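Local structure of putative periplasmic or exported protein (4GQZ) at residues E46-D51 and I55-L60; Q22-I27 and A40-T45; K110-Q113 and F119-V122; G130-S135 and T156-R161; A105-K110 and V122-N127. The protein probably binds copper in the bacterial periplasm and contributes to copper resistance, and forms a V-shaped dimer in the crystal. All coordinates share one frame; numbering follows the deposited sequence.

Contact 1. Residues E46-D51 and I55-L60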
# COMPACT_ATOMS: atom_id res chain seq x y z
N GLU B 46 -4.96 8.70 1.01
CA GLU B 46 -3.98 9.06 2.05
C GLU B 46 -4.40 8.70 3.47
O GLU B 46 -5.58 8.78 3.83
CB GLU B 46 -3.71 10.57 2.05
CG GLU B 46 -3.45 11.21 0.70
CD GLU B 46 -3.35 12.72 0.81
OE1 GLU B 46 -3.59 13.26 1.92
OE2 GLU B 46 -3.03 13.37 -0.21
N LEU B 47 -3.42 8.35 4.30
CA LEU B 47 -3.62 8.33 5.74
C LEU B 47 -3.00 9.64 6.26
O LEU B 47 -1.84 9.92 5.97
CB LEU B 47 -2.86 7.15 6.32
CG LEU B 47 -3.16 6.54 7.69
CD1 LEU B 47 -1.87 6.27 8.43
CD2 LEU B 47 -4.18 7.33 8.51
N LYS B 48 -3.77 10.46 6.97
CA LYS B 48 -3.25 11.73 7.51
C LYS B 48 -3.02 11.61 9.00
O LYS B 48 -3.93 11.22 9.75
CB LYS B 48 -4.21 12.89 7.26
CG LYS B 48 -4.60 13.12 5.81
CD LYS B 48 -5.74 14.16 5.76
CE LYS B 48 -6.35 14.29 4.37
NZ LYS B 48 -7.66 15.02 4.43
N LEU B 49 -1.83 11.98 9.45
CA LEU B 49 -1.49 11.83 10.86
C LEU B 49 -1.03 13.16 11.41
O LEU B 49 -0.37 13.94 10.71
CB LEU B 49 -0.38 10.80 11.06
CG LEU B 49 -0.61 9.38 10.58
CD1 LEU B 49 0.72 8.59 10.54
CD2 LEU B 49 -1.63 8.69 11.45
N SER B 50 -1.35 13.42 12.68
CA SER B 50 -0.90 14.65 13.33
C SER B 50 -0.69 14.50 14.84
O SER B 50 -1.43 13.78 15.52
CB SER B 50 -1.85 15.80 13.02
OG SER B 50 -1.27 17.04 13.41
N ASP B 51 0.33 15.21 15.34
CA ASP B 51 0.72 15.22 16.75
C ASP B 51 0.30 16.56 17.35
O ASP B 51 0.30 16.76 18.56
CB ASP B 51 2.26 15.09 16.86
CG ASP B 51 2.73 14.60 18.22
OD1 ASP B 51 2.04 14.86 19.24
OD2 ASP B 51 3.81 13.95 18.28
N ILE B 55 0.88 18.13 10.02
CA ILE B 55 0.23 16.96 9.44
C ILE B 55 1.15 16.18 8.52
O ILE B 55 1.82 16.75 7.66
CB ILE B 55 -1.00 17.39 8.62
CG1 ILE B 55 -1.88 18.32 9.46
CG2 ILE B 55 -1.78 16.16 8.15
CD1 ILE B 55 -2.44 19.51 8.68
N TYR B 56 1.16 14.86 8.70
CA TYR B 56 1.96 13.98 7.86
C TYR B 56 1.00 13.19 7.00
O TYR B 56 -0.10 12.88 7.46
CB TYR B 56 2.79 13.02 8.72
CG TYR B 56 3.55 13.74 9.81
CD1 TYR B 56 4.49 14.71 9.50
CD2 TYR B 56 3.33 13.44 11.16
CE1 TYR B 56 5.20 15.39 10.51
CE2 TYR B 56 4.02 14.10 12.17
CZ TYR B 56 4.95 15.07 11.83
OH TYR B 56 5.62 15.72 12.84
N THR B 57 1.39 12.89 5.77
CA THR B 57 0.53 12.13 4.85
C THR B 57 1.22 10.90 4.29
O THR B 57 2.28 11.00 3.65
CB THR B 57 0.04 12.98 3.67
OG1 THR B 57 1.16 13.53 2.96
CG2 THR B 57 -0.85 14.12 4.16
N LEU B 58 0.62 9.74 4.52
CA LEU B 58 1.17 8.49 4.02
C LEU B 58 0.25 7.97 2.93
O LEU B 58 -0.94 7.75 3.17
CB LEU B 58 1.27 7.46 5.14
CG LEU B 58 2.02 7.84 6.42
CD1 LEU B 58 2.06 6.66 7.39
CD2 LEU B 58 3.42 8.35 6.13
N PRO B 59 0.78 7.79 1.72
CA PRO B 59 -0.04 7.26 0.62
C PRO B 59 -0.51 5.85 0.92
O PRO B 59 0.25 5.05 1.50
CB PRO B 59 0.93 7.24 -0.56
CG PRO B 59 2.00 8.26 -0.21
CD PRO B 59 2.14 8.15 1.28
N LEU B 60 -1.76 5.55 0.54
CA LEU B 60 -2.26 4.19 0.61
C LEU B 60 -1.73 3.35 -0.55
O LEU B 60 -1.03 3.84 -1.43
CB LEU B 60 -3.80 4.18 0.61
CG LEU B 60 -4.54 4.27 1.95
CD1 LEU B 60 -3.76 5.01 3.03
CD2 LEU B 60 -5.94 4.88 1.80
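Backbone hydrogen bonds tie Leu-47 to Leu-58 and Leu-49 to Tyr-56, two in each pair. Leu-47 N reaches Leu-58 O at 2.8 Å, and Leu-58 N answers to Leu-47 O at 2.9 Å. The bond from Tyr-56 N to Leu-49 O is 2.7 Å long and almost straight at the hydrogen (174°). The same carbonyls are also met by CA-H groups: Thr-57 CA lies 3.4 Å from Leu-47 O. Strands 46-50 and 55-59 thus form an antiparallel beta hairpin, with Lys-48 and Thr-57 as a non-hydrogen-bonded pair between the two bonded ones. Strand 46-50 continues the sheet to strand 39-42, while 55-59 is outermost within the chain and carries polar contacts to the second subunit, where Ser-4 OG bonds to Ile-55 O. Leu-47, Leu-49, Leu-58 and Tyr-56 turn to the face covered by helices 5-12 and 20-28. There Leu-58 CD1 sits 3.9 Å from Leu-49 CD1 and 4.1 Å from Leu-47 CD1, so one methyl serves two neighbours on the partner strand. On the other face Glu-46 and Thr-57 run side by side, pointing the same way. Thr-57 CG2, anti to its carbonyl carbon with OG1 at chi1 57°, lies 3.6 Å from Glu-46 OE1. Near the turn, Ser-50 OG is hydrogen-bonded to Gly-52 O and Gln-54 O.

Contact 2. Residues Q22-I27 and A40-T45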
# COMPACT_ATOMS: atom_id res chain seq x y z
N GLN B 22 -1.11 -2.39 7.68
CA GLN B 22 -0.89 -2.73 9.08
C GLN B 22 -1.00 -1.48 9.96
O GLN B 22 -1.48 -1.56 11.08
CB GLN B 22 0.47 -3.41 9.27
CG GLN B 22 0.61 -4.73 8.51
CD GLN B 22 2.03 -5.31 8.52
OE1 GLN B 22 3.02 -4.57 8.60
NE2 GLN B 22 2.13 -6.63 8.46
N ILE B 23 -0.56 -0.34 9.45
CA ILE B 23 -0.67 0.91 10.24
C ILE B 23 -2.13 1.30 10.41
O ILE B 23 -2.59 1.56 11.52
CB ILE B 23 0.07 2.08 9.58
CG1 ILE B 23 1.57 1.82 9.53
CG2 ILE B 23 -0.21 3.38 10.33
CD1 ILE B 23 2.34 2.87 8.74
N VAL B 24 -2.86 1.37 9.29
CA VAL B 24 -4.28 1.68 9.31
C VAL B 24 -5.05 0.71 10.20
O VAL B 24 -5.80 1.14 11.10
CB VAL B 24 -4.85 1.73 7.88
CG1 VAL B 24 -6.37 1.85 7.90
CG2 VAL B 24 -4.23 2.90 7.13
N ASP B 25 -4.85 -0.60 9.97
CA ASP B 25 -5.48 -1.62 10.82
C ASP B 25 -5.15 -1.42 12.30
O ASP B 25 -6.02 -1.54 13.16
CB ASP B 25 -5.02 -3.03 10.42
CG ASP B 25 -5.52 -3.45 9.06
OD1 ASP B 25 -6.40 -2.77 8.51
OD2 ASP B 25 -5.02 -4.48 8.54
N THR B 26 -3.89 -1.13 12.61
CA THR B 26 -3.48 -1.00 14.01
C THR B 26 -4.21 0.16 14.66
O THR B 26 -4.73 0.05 15.79
CB THR B 26 -1.95 -0.76 14.13
OG1 THR B 26 -1.23 -1.85 13.52
CG2 THR B 26 -1.55 -0.63 15.59
N ILE B 27 -4.28 1.28 13.95
CA ILE B 27 -4.89 2.47 14.52
C ILE B 27 -6.40 2.31 14.66
O ILE B 27 -6.97 2.59 15.73
CB ILE B 27 -4.57 3.72 13.68
CG1 ILE B 27 -3.06 3.99 13.67
CG2 ILE B 27 -5.26 4.95 14.26
CD1 ILE B 27 -2.69 5.25 12.90
N ALA B 40 -5.73 10.86 13.46
CA ALA B 40 -5.55 10.05 12.27
C ALA B 40 -6.87 9.96 11.52
O ALA B 40 -7.90 9.56 12.09
CB ALA B 40 -5.07 8.66 12.65
N SER B 41 -6.85 10.34 10.25
CA SER B 41 -8.01 10.19 9.42
C SER B 41 -7.57 9.58 8.09
O SER B 41 -6.38 9.63 7.75
CB SER B 41 -8.70 11.53 9.21
OG SER B 41 -7.79 12.47 8.69
N ILE B 42 -8.50 9.01 7.35
CA ILE B 42 -8.13 8.33 6.12
C ILE B 42 -9.02 8.73 4.96
O ILE B 42 -10.23 8.86 5.12
CB ILE B 42 -8.09 6.79 6.34
CG1 ILE B 42 -7.58 6.06 5.08
CG2 ILE B 42 -9.44 6.25 6.81
CD1 ILE B 42 -7.25 4.60 5.33
N THR B 43 -8.40 8.97 3.81
CA THR B 43 -9.13 9.32 2.60
C THR B 43 -8.94 8.19 1.61
O THR B 43 -8.32 7.19 1.93
CB THR B 43 -8.60 10.60 1.95
OG1 THR B 43 -7.39 10.33 1.23
CG2 THR B 43 -8.31 11.65 3.02
N SER B 44 -9.47 8.36 0.40
CA SER B 44 -9.34 7.32 -0.60
C SER B 44 -7.87 7.04 -0.93
O SER B 44 -7.52 5.94 -1.37
CB SER B 44 -10.07 7.74 -1.87
OG SER B 44 -9.63 9.02 -2.28
N THR B 45 -7.01 8.03 -0.74
CA THR B 45 -5.64 7.87 -1.19
C THR B 45 -4.58 8.12 -0.13
O THR B 45 -3.43 7.78 -0.36
CB THR B 45 -5.31 8.75 -2.44
OG1 THR B 45 -5.64 10.12 -2.17
CG2 THR B 45 -6.11 8.26 -3.65
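Val-24 and Ile-27 meet Ile-42 and Ala-40 through methyl groups alone, with no ring or amide between them; flat groups border the site from outside, among them Tyr-65 of strand 63-68, which touches both Val-24 and Ile-42. This is helix-on-sheet packing: helix 20-28 lies against one face of the four-stranded antiparallel sheet, over its inner strand 39-42. Residues 24 and 27, about one turn apart on the helix, face residues 40 and 42, alternate positions on the strand. The backbones stay well separated, 8.3 Å between Val-24 CA and Ile-42 CA, a gap spanned by side chains and without any hydrogen bond. Leu-47 and Leu-49 of the adjoining strand extend the same apolar layer, touching Val-24 and Ala-40 respectively. Beyond Ile-42 the chain leaves the strand in an ST turn, in which Thr-43 OG1 accepts from Thr-45 N at 3.1 Å. At the first apolar pairing, Ile-27 CG2 lies 4.0 Å from Ala-40 CB. At the second, Ile-42 has CG1 anti to its backbone N (chi1 -175°), which extends the chain toward the helix across Val-24 at about a right angle. Its CD1 faces the two valine methyls evenly, 3.9 Å from Val-24 CG1 and 3.9 Å from Val-24 CG2.

Contact 3. Residues K110-Q113 and F119-V122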
# COMPACT_ATOMS: atom_id res chain seq x y z
N LYS B 110 -17.84 -12.77 5.18
CA LYS B 110 -17.38 -13.42 6.41
C LYS B 110 -17.91 -12.79 7.69
O LYS B 110 -18.44 -11.68 7.68
CB LYS B 110 -15.86 -13.49 6.47
CG LYS B 110 -15.14 -12.16 6.46
CD LYS B 110 -13.63 -12.42 6.50
CE LYS B 110 -12.83 -11.14 6.63
NZ LYS B 110 -12.82 -10.31 5.39
N GLU B 111 -17.76 -13.54 8.78
CA GLU B 111 -18.05 -13.03 10.12
C GLU B 111 -16.93 -12.09 10.54
O GLU B 111 -15.75 -12.47 10.53
CB GLU B 111 -18.13 -14.19 11.12
CG GLU B 111 -18.84 -15.44 10.60
CD GLU B 111 -20.25 -15.15 10.11
OE1 GLU B 111 -20.88 -14.19 10.62
OE2 GLU B 111 -20.72 -15.87 9.19
N MSE B 112 -17.28 -10.85 10.89
CA MSE B 112 -16.29 -9.89 11.36
C MSE B 112 -16.75 -9.27 12.68
O MSE B 112 -17.95 -9.06 12.89
CB MSE B 112 -16.06 -8.80 10.31
CG MSE B 112 -15.73 -9.35 8.92
SE MSE B 112 -15.32 -7.91 7.66
CE MSE B 112 -13.54 -7.46 8.33
N GLN B 113 -15.80 -8.99 13.55
CA GLN B 113 -16.07 -8.37 14.84
C GLN B 113 -15.80 -6.88 14.77
O GLN B 113 -14.71 -6.47 14.35
CB GLN B 113 -15.13 -8.99 15.87
CG GLN B 113 -15.46 -8.67 17.31
CD GLN B 113 -16.45 -9.65 17.89
OE1 GLN B 113 -17.13 -10.38 17.16
NE2 GLN B 113 -16.54 -9.68 19.21
N PHE B 119 -16.38 0.37 14.70
CA PHE B 119 -16.25 0.24 13.25
C PHE B 119 -15.74 -1.14 12.82
O PHE B 119 -15.20 -1.91 13.63
CB PHE B 119 -15.32 1.32 12.69
CG PHE B 119 -15.95 2.68 12.59
CD1 PHE B 119 -16.08 3.50 13.72
CD2 PHE B 119 -16.41 3.14 11.36
CE1 PHE B 119 -16.67 4.77 13.63
CE2 PHE B 119 -17.00 4.41 11.25
CZ PHE B 119 -17.13 5.23 12.40
N ILE B 120 -15.94 -1.44 11.54
CA ILE B 120 -15.26 -2.54 10.86
C ILE B 120 -14.61 -1.98 9.61
O ILE B 120 -15.24 -1.21 8.88
CB ILE B 120 -16.25 -3.62 10.42
CG1 ILE B 120 -16.99 -4.19 11.64
CG2 ILE B 120 -15.51 -4.72 9.66
CD1 ILE B 120 -18.25 -4.92 11.32
N GLY B 121 -13.36 -2.35 9.34
CA GLY B 121 -12.70 -1.90 8.12
C GLY B 121 -12.52 -3.03 7.11
O GLY B 121 -12.18 -4.15 7.49
N VAL B 122 -12.77 -2.76 5.83
CA VAL B 122 -12.44 -3.73 4.79
C VAL B 122 -11.53 -3.12 3.73
O VAL B 122 -11.61 -1.92 3.44
CB VAL B 122 -13.69 -4.31 4.10
CG1 VAL B 122 -14.47 -5.17 5.08
CG2 VAL B 122 -14.57 -3.19 3.55
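Met-112, present as selenomethionine, and Ile-120 pack between two facing beta sheets, strand 111-113 belonging to the five-stranded antiparallel sheet and strand 120-125 to the mixed three-stranded one. Such face-to-face layering is consistent with a beta sandwich of the E-set clan. The axes of segments 111-113 and 120-122 come no nearer than 8.1 Å and run at 127° to each other, and no hydrogen bond links them; each strand takes its backbone partners within its own sheet, Met-112 from Phe-95 and Ile-120 from Phe-68. Side chains fill the gap. The Met-112 chain starts toward the other strand and is extended as far as its selenium, then bends at chi3 (74°), which turns the terminal methyl over the Ile-120 branch. The two side chains cross obliquely. Ile-120 contributes CG2, which reaches toward the selenomethionine, while its CG1 comes 4.2 Å from Gln-113 O. Val-97 of strand 94-101 also touches Met-112, and Phe-95 touches Ile-120, so the five-stranded sheet supports both. Further along strand 120-125, Val-122 crosses Met-112 at about a right angle and brings its CG1 to 3.9 Å from Met-112 SE. The methyl Met-112 CE lies 3.7 Å from Gly-121 O and 3.6 Å from Ile-120 CG2.

Contact 4. Residues G130-S135 and T156-R161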
# COMPACT_ATOMS: atom_id res chain seq x y z
N GLY B 130 -20.58 -1.20 -5.91
CA GLY B 130 -21.26 -2.40 -5.45
C GLY B 130 -22.15 -2.16 -4.25
O GLY B 130 -22.69 -1.06 -4.07
N THR B 131 -22.29 -3.19 -3.44
CA THR B 131 -23.20 -3.14 -2.30
C THR B 131 -22.52 -3.78 -1.11
O THR B 131 -21.88 -4.82 -1.24
CB THR B 131 -24.53 -3.87 -2.58
OG1 THR B 131 -25.17 -3.28 -3.71
CG2 THR B 131 -25.48 -3.79 -1.37
N LEU B 132 -22.66 -3.15 0.05
CA LEU B 132 -22.24 -3.76 1.31
C LEU B 132 -23.50 -4.16 2.07
O LEU B 132 -24.44 -3.36 2.18
CB LEU B 132 -21.45 -2.76 2.15
CG LEU B 132 -21.34 -3.13 3.64
CD1 LEU B 132 -20.46 -4.35 3.82
CD2 LEU B 132 -20.83 -1.98 4.50
N GLU B 133 -23.55 -5.40 2.56
CA GLU B 133 -24.65 -5.81 3.43
C GLU B 133 -24.06 -6.26 4.74
O GLU B 133 -23.02 -6.93 4.77
CB GLU B 133 -25.49 -6.93 2.83
CG GLU B 133 -26.66 -7.33 3.74
CD GLU B 133 -27.46 -8.52 3.21
OE1 GLU B 133 -27.08 -9.08 2.16
OE2 GLU B 133 -28.47 -8.89 3.86
N VAL B 134 -24.71 -5.87 5.83
CA VAL B 134 -24.26 -6.24 7.16
C VAL B 134 -25.45 -6.88 7.87
O VAL B 134 -26.60 -6.50 7.64
CB VAL B 134 -23.76 -5.00 7.94
CG1 VAL B 134 -23.36 -5.38 9.36
CG2 VAL B 134 -22.59 -4.38 7.22
N SER B 135 -25.18 -7.90 8.69
CA SER B 135 -26.28 -8.51 9.41
C SER B 135 -25.87 -8.84 10.85
O SER B 135 -24.72 -9.19 11.11
CB SER B 135 -26.82 -9.74 8.67
OG SER B 135 -26.08 -10.90 8.98
N THR B 156 -21.68 5.35 7.63
CA THR B 156 -22.41 5.23 8.89
C THR B 156 -23.91 5.02 8.66
O THR B 156 -24.65 4.79 9.61
CB THR B 156 -22.20 6.46 9.80
OG1 THR B 156 -22.47 7.65 9.05
CG2 THR B 156 -20.76 6.52 10.32
N GLU B 157 -24.33 5.10 7.40
CA GLU B 157 -25.75 4.97 7.06
C GLU B 157 -26.18 3.50 6.98
O GLU B 157 -26.61 3.03 5.93
CB GLU B 157 -26.05 5.66 5.72
CG GLU B 157 -25.93 7.20 5.76
CD GLU B 157 -25.99 7.86 4.37
OE1 GLU B 157 -25.79 9.09 4.30
OE2 GLU B 157 -26.25 7.15 3.36
N LEU B 158 -26.05 2.79 8.09
CA LEU B 158 -26.37 1.36 8.10
C LEU B 158 -27.31 1.01 9.24
O LEU B 158 -26.91 0.30 10.16
CB LEU B 158 -25.10 0.52 8.23
CG LEU B 158 -24.18 0.41 7.01
CD1 LEU B 158 -22.86 -0.27 7.39
CD2 LEU B 158 -24.87 -0.34 5.89
N PRO B 159 -28.57 1.47 9.17
CA PRO B 159 -29.52 1.14 10.23
C PRO B 159 -30.02 -0.31 10.17
O PRO B 159 -30.69 -0.71 9.21
CB PRO B 159 -30.66 2.12 9.98
CG PRO B 159 -30.63 2.36 8.49
CD PRO B 159 -29.17 2.32 8.12
N LEU B 160 -29.69 -1.09 11.19
CA LEU B 160 -30.12 -2.48 11.27
C LEU B 160 -31.62 -2.57 11.48
O LEU B 160 -32.14 -2.06 12.48
CB LEU B 160 -29.44 -3.16 12.46
CG LEU B 160 -28.14 -3.96 12.30
CD1 LEU B 160 -27.61 -4.06 10.87
CD2 LEU B 160 -27.07 -3.45 13.25
N ARG B 161 -32.33 -3.22 10.56
CA ARG B 161 -33.76 -3.47 10.74
C ARG B 161 -34.05 -4.95 10.48
O ARG B 161 -35.00 -5.52 11.02
CB ARG B 161 -34.60 -2.60 9.80
CG ARG B 161 -34.36 -1.09 9.87
CD ARG B 161 -34.58 -0.54 11.28
NE ARG B 161 -34.44 0.93 11.36
CZ ARG B 161 -33.49 1.56 12.04
NH1 ARG B 161 -32.56 0.88 12.71
NH2 ARG B 161 -33.46 2.89 12.05
OXT ARG B 161 -33.32 -5.61 9.73
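Leu-158 carries the apolar contact with Leu-132 and Val-134, two alternate residues on one face of strand 129-136. The side chain sets out toward the strand, but CB itself touches nothing on it. CG is anti to the carbonyl carbon (chi1 -74°), and from there the chain leads on to CD1, the atom that makes the contact: it lies 3.9 Å from Leu-132 CD2 and 4.1 Å from Val-134 CG2. Leu-158 crosses both partners at about a right angle, and its one methyl touches a methyl of each. Phe-68 of strand 63-68 touches all three residues, and Val-97 and Val-99 back Leu-132 from strand 94-101. This is the C-terminal tail closing over the inner face of the five-stranded antiparallel sheet. The tail has no regular structure and follows strand 154-155, which holds Cys-154, disulfide-bonded to Cys-78 as seen for this protein. An inverse gamma turn centred on Glu-157 precedes the leucine, with a weak bond from Leu-158 N to Thr-156 O. Farther on, Leu-160 brings CD1 to 4.2 Å from Val-134 O. The last residue folds back: Arg-161 NH1 bonds to Leu-160 O at 3.0 Å, approaching from above the carbonyl plane, while Pro-159 CB lies over one face of the Arg-161 guanidinium, 3.3 Å above its plane and toward the rim. With no hydrogen bond across the contact, the tail rests on the sheet by apolar packing, and its polar bonds are made within the tail or to other parts of the chain, such as Glu-157 OE2 to His-143 NE2.

Contact 5. Residues A105-K110 and V122-N127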
# COMPACT_ATOMS: atom_id res chain seq x y z
N ALA B 105 -19.85 -10.33 -8.39
CA ALA B 105 -18.76 -11.03 -7.73
C ALA B 105 -18.77 -10.73 -6.25
O ALA B 105 -18.89 -9.57 -5.85
CB ALA B 105 -17.43 -10.63 -8.34
N VAL B 106 -18.65 -11.77 -5.42
CA VAL B 106 -18.52 -11.57 -3.97
C VAL B 106 -17.08 -11.25 -3.62
O VAL B 106 -16.18 -12.06 -3.85
CB VAL B 106 -19.01 -12.81 -3.19
CG1 VAL B 106 -18.70 -12.67 -1.70
CG2 VAL B 106 -20.48 -13.00 -3.40
N ILE B 107 -16.85 -10.06 -3.07
CA ILE B 107 -15.50 -9.62 -2.74
C ILE B 107 -15.20 -9.95 -1.29
O ILE B 107 -14.09 -10.34 -0.92
CB ILE B 107 -15.34 -8.08 -2.90
CG1 ILE B 107 -15.80 -7.61 -4.28
CG2 ILE B 107 -13.90 -7.68 -2.65
CD1 ILE B 107 -15.11 -8.32 -5.45
N VAL B 108 -16.21 -9.77 -0.46
CA VAL B 108 -16.08 -10.05 0.96
C VAL B 108 -17.30 -10.83 1.41
O VAL B 108 -18.42 -10.48 1.08
CB VAL B 108 -15.97 -8.76 1.80
CG1 VAL B 108 -15.82 -9.09 3.27
CG2 VAL B 108 -14.79 -7.93 1.35
N GLN B 109 -17.07 -11.91 2.14
CA GLN B 109 -18.15 -12.63 2.78
C GLN B 109 -17.60 -13.34 3.99
O GLN B 109 -16.95 -14.38 3.86
CB GLN B 109 -18.76 -13.65 1.83
CG GLN B 109 -19.55 -14.74 2.55
CD GLN B 109 -21.02 -14.49 2.52
OE1 GLN B 109 -21.54 -13.68 3.29
NE2 GLN B 109 -21.72 -15.20 1.64
N LYS B 110 -17.84 -12.77 5.18
CA LYS B 110 -17.38 -13.42 6.41
C LYS B 110 -17.91 -12.79 7.69
O LYS B 110 -18.44 -11.68 7.68
CB LYS B 110 -15.86 -13.49 6.47
CG LYS B 110 -15.14 -12.16 6.46
CD LYS B 110 -13.63 -12.42 6.50
CE LYS B 110 -12.83 -11.14 6.63
NZ LYS B 110 -12.82 -10.31 5.39
N VAL B 122 -12.77 -2.76 5.83
CA VAL B 122 -12.44 -3.73 4.79
C VAL B 122 -11.53 -3.12 3.73
O VAL B 122 -11.61 -1.92 3.44
CB VAL B 122 -13.69 -4.31 4.10
CG1 VAL B 122 -14.47 -5.17 5.08
CG2 VAL B 122 -14.57 -3.19 3.55
N TRP B 123 -10.69 -3.95 3.14
CA TRP B 123 -9.81 -3.52 2.07
C TRP B 123 -10.35 -4.01 0.74
O TRP B 123 -10.51 -5.21 0.52
CB TRP B 123 -8.40 -4.06 2.32
CG TRP B 123 -7.73 -3.43 3.53
CD1 TRP B 123 -7.67 -3.94 4.81
CD2 TRP B 123 -7.03 -2.17 3.57
NE1 TRP B 123 -6.97 -3.08 5.62
CE2 TRP B 123 -6.57 -1.99 4.89
CE3 TRP B 123 -6.76 -1.19 2.62
CZ2 TRP B 123 -5.85 -0.86 5.28
CZ3 TRP B 123 -6.05 -0.07 3.00
CH2 TRP B 123 -5.60 0.09 4.32
N LEU B 124 -10.63 -3.06 -0.15
CA LEU B 124 -11.41 -3.35 -1.34
C LEU B 124 -10.65 -2.94 -2.61
O LEU B 124 -9.85 -2.01 -2.58
CB LEU B 124 -12.75 -2.60 -1.26
CG LEU B 124 -13.70 -2.95 -0.11
CD1 LEU B 124 -14.91 -2.06 -0.12
CD2 LEU B 124 -14.15 -4.40 -0.21
N PRO B 125 -10.91 -3.65 -3.73
CA PRO B 125 -10.33 -3.23 -5.01
C PRO B 125 -10.76 -1.80 -5.32
O PRO B 125 -11.88 -1.42 -4.96
CB PRO B 125 -10.97 -4.18 -6.03
CG PRO B 125 -11.54 -5.32 -5.23
CD PRO B 125 -11.85 -4.78 -3.86
N ARG B 126 -9.89 -1.02 -5.95
CA ARG B 126 -10.22 0.36 -6.29
C ARG B 126 -11.10 0.44 -7.53
O ARG B 126 -11.11 -0.49 -8.35
CB ARG B 126 -8.93 1.17 -6.50
CG ARG B 126 -8.15 1.38 -5.22
CD ARG B 126 -6.88 2.19 -5.44
NE ARG B 126 -6.22 2.48 -4.17
CZ ARG B 126 -6.62 3.41 -3.30
NH1 ARG B 126 -7.69 4.15 -3.54
NH2 ARG B 126 -5.94 3.60 -2.18
N ASN B 127 -11.84 1.53 -7.67
CA ASN B 127 -12.67 1.78 -8.84
C ASN B 127 -13.74 0.72 -9.09
O ASN B 127 -14.06 0.42 -10.24
CB ASN B 127 -11.81 1.99 -10.09
CG ASN B 127 -10.93 3.21 -9.97
OD1 ASN B 127 -11.41 4.30 -9.67
ND2 ASN B 127 -9.63 3.03 -10.17
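Ile-107 and Val-108 both point toward strand 120-125, because they form a classic beta bulge opposite Val-99 in the five-stranded sheet. The extra residue lets two consecutive side chains face across to the three-stranded sheet; segments 106-109 and 122-125 run nearly antiparallel at 174°, their axes 8.2 Å apart. The close, buried part is centred on Leu-124, whose CD2 is shared: it lies 3.9 Å from Val-108 CG2 and 4.1 Å from Ile-107 CG2. Val-108 crosses the leucine at about a right angle, Ile-107 more obliquely. Leu-66 of strand 63-68 touches Leu-124 from its own sheet. Toward Lys-110 the fit slackens, Val-122 CG1 coming only within 4.5 Å of Val-108 CG1. The solvent side begins at Ile-107 and Pro-125, both partly exposed, and the neighbours Val-106 and Gln-109 are exposed. Trp-123 leads away from this interface, toward helix 20-28, where its NE1 bonds to Asp-25 OD1. At the rim Ile-107 and Pro-125 slide past each other in opposite directions. With Ile-107 CG1 beside the backbone N (chi1 -52°), CG2 is left anti to that N and comes up against the proline ring at one atom, 3.8 Å from Pro-125 CD.

The contacts divide between two halves of an elongated chain. Contacts 2 and 1, 8 Å apart between centres and in that order along the sequence, share the four-stranded sheet; hydrogen bonds join Lys-48 to Ser-41 and Leu-60 to Thr-45. Both touch the second subunit of the V-shaped dimer. Contacts 5, 3 and 4 hold the facing sheets and C-terminal tail of the other half. Contacts 3 and 5, 12 Å apart between centres, share Lys-110, Val-122 and strand 120-125, while contact 4 lies about 28 Å from contact 1 between centres. Contact 5 bridges the halves: Arg-126 bonds to Ser-44 and packs on Leu-60, and Trp-123 bonds to Asp-25, joining the four-stranded sheet and helix 20-28 to the facing sheets, with Arg-126 also touching the second subunit.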